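Local coordinates for protein CsoZ (Staphylococcus aureus, PDB 6FF1) that probably binds copper through its heavy-metal-associated domain and carries it to partner proteins as a small metallochaperone in cellular copper homeostasis, at residues A[7-12]-A[41-46]. Sequence-based numbering, arbitrary orientation.
Sequences IYTAGI and GQVTVS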
loop_
_atom_site.group_PDB
_atom_site.type_symbol
_atom_site.label_atom_id
_atom_site.label_comp_id
_atom_site.label_asym_id
_atom_site.label_seq_id
_atom_site.Cartn_x
_atom_site.Cartn_y
_atom_site.Cartn_z
ATOM N N ILE A 7 0.573 3.111 6.220
ATOM C CA ILE A 7 -0.805 3.332 5.843
ATOM C C ILE A 7 -1.651 2.327 6.589
ATOM O O ILE A 7 -1.361 1.105 6.516
ATOM C CB ILE A 7 -1.012 3.218 4.340
ATOM C CG1 ILE A 7 -0.066 4.148 3.587
ATOM C CG2 ILE A 7 -2.454 3.435 4.004
ATOM C CD1 ILE A 7 0.001 3.896 2.094
ATOM N N TYR A 8 -2.661 2.795 7.295
ATOM C CA TYR A 8 -3.460 1.936 8.155
ATOM C C TYR A 8 -4.729 1.561 7.446
ATOM O O TYR A 8 -5.638 2.352 7.274
ATOM C CB TYR A 8 -3.751 2.639 9.472
ATOM C CG TYR A 8 -2.514 2.862 10.284
ATOM C CD1 TYR A 8 -1.667 3.953 10.014
ATOM C CD2 TYR A 8 -2.152 1.976 11.293
ATOM C CE1 TYR A 8 -0.514 4.142 10.754
ATOM C CE2 TYR A 8 -1.011 2.218 12.039
ATOM C CZ TYR A 8 -0.205 3.289 11.753
ATOM O OH TYR A 8 0.942 3.513 12.508
ATOM N N THR A 9 -4.731 0.353 6.911
ATOM C CA THR A 9 -5.851 -0.120 6.096
ATOM C C THR A 9 -6.821 -0.934 6.914
ATOM O O THR A 9 -6.493 -1.410 8.010
ATOM C CB THR A 9 -5.423 -0.938 4.898
ATOM O OG1 THR A 9 -5.020 -2.236 5.304
ATOM C CG2 THR A 9 -4.320 -0.251 4.130
ATOM N N ALA A 10 -7.980 -1.174 6.329
ATOM C CA ALA A 10 -8.966 -2.109 6.807
ATOM C C ALA A 10 -9.525 -2.830 5.603
ATOM O O ALA A 10 -9.685 -2.241 4.515
ATOM C CB ALA A 10 -10.050 -1.359 7.561
ATOM N N GLY A 11 -9.881 -4.091 5.814
ATOM C CA GLY A 11 -10.485 -4.894 4.785
ATOM C C GLY A 11 -9.653 -5.959 4.131
ATOM O O GLY A 11 -10.191 -6.803 3.444
ATOM N N ILE A 12 -8.343 -5.954 4.352
ATOM C CA ILE A 12 -7.472 -6.920 3.763
ATOM C C ILE A 12 -7.511 -8.146 4.682
ATOM O O ILE A 12 -7.178 -8.067 5.856
ATOM C CB ILE A 12 -6.039 -6.428 3.585
ATOM C CG1 ILE A 12 -6.003 -5.125 2.790
ATOM C CG2 ILE A 12 -5.177 -7.518 3.009
ATOM C CD1 ILE A 12 -4.622 -4.467 2.835
ATOM N N GLY A 41 -3.272 -4.756 9.346
ATOM C CA GLY A 41 -3.633 -3.942 8.223
ATOM C C GLY A 41 -2.632 -2.876 7.852
ATOM O O GLY A 41 -2.909 -2.062 6.937
ATOM N N GLN A 42 -1.481 -2.837 8.435
ATOM C CA GLN A 42 -0.515 -1.808 8.148
ATOM C C GLN A 42 0.226 -2.114 6.886
ATOM O O GLN A 42 0.804 -3.190 6.728
ATOM C CB GLN A 42 0.470 -1.678 9.298
ATOM C CG GLN A 42 -0.242 -1.109 10.533
ATOM C CD GLN A 42 0.679 -1.064 11.727
ATOM O OE1 GLN A 42 1.880 -0.981 11.559
ATOM N NE2 GLN A 42 0.104 -1.084 12.920
ATOM N N VAL A 43 0.270 -1.099 6.019
ATOM C CA VAL A 43 0.993 -1.155 4.772
ATOM C C VAL A 43 2.120 -0.192 4.891
ATOM O O VAL A 43 1.904 1.029 5.025
ATOM C CB VAL A 43 0.067 -0.793 3.597
ATOM C CG1 VAL A 43 0.840 -0.698 2.296
ATOM C CG2 VAL A 43 -1.084 -1.756 3.498
ATOM N N THR A 44 3.342 -0.670 4.928
ATOM C CA THR A 44 4.510 0.209 4.990
ATOM C C THR A 44 5.119 0.308 3.635
ATOM O O THR A 44 5.343 -0.715 2.972
ATOM C CB THR A 44 5.605 -0.245 5.975
ATOM O OG1 THR A 44 6.028 -1.576 5.671
ATOM C CG2 THR A 44 5.075 -0.190 7.402
ATOM N N VAL A 45 5.411 1.528 3.211
ATOM C CA VAL A 45 5.831 1.787 1.855
ATOM C C VAL A 45 6.955 2.800 1.885
ATOM O O VAL A 45 6.880 3.779 2.590
ATOM C CB VAL A 45 4.662 2.268 1.025
ATOM C CG1 VAL A 45 3.581 1.297 0.764
ATOM C CG2 VAL A 45 4.021 3.490 1.561
ATOM N N SER A 46 7.964 2.584 1.041
ATOM C CA SER A 46 9.010 3.546 0.750
ATOM C C SER A 46 8.911 3.914 -0.709
ATOM O O SER A 46 8.795 3.047 -1.591
ATOM C CB SER A 46 10.389 2.966 1.019
ATOM O OG SER A 46 10.491 2.635 2.360
#
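Ile-7 and Val-43 form an antiparallel hydrogen-bonded pair between strands 3-10 and 42-47, the two inner strands of the four-stranded sheet in this heavy-metal-associated domain, a ferredoxin-like βαββαβ fold. Ile-7 N donates to Val-43 O (2.7 Å) and Val-43 N returns a bond to Ile-7 O, both nearly straight. Both branched side chains lie on the face that the helices cover: Ile-7 packs on Ile-56 and Ile-60 of helix 53-62, while its CD1 reaches Val-45 CG2 at 4.1 Å. Tyr-8 stands on the other face, opposite Gln-42 in an antiparallel non-hydrogen-bonded pair. With CG of both residues anti to the carbonyl carbon, their side chains run side by side; ring and amide planes are 54° apart, and Tyr-8 CE2 lies 3.6 Å from Gln-42 NE2. A long amide with an aliphatic stem suits this more open face, since CG can lie against the ring. Thr-9, next in line, uses both halves of its side chain. Its methyl CG2 meets Val-43 CG2 at 3.6 Å, continuing the apolar layer. Gly-41, the loop residue just before strand 42-47, has a positive phi (77°), and a CB there would collide with Thr-9 O. Gly-41 O takes two hydrogen bonds from Thr-9: Thr-9 N, 3.0 Å away, sits above the carbonyl plane, whereas Thr-9 OG1 donates in that plane, on a lone pair, at 2.7 Å.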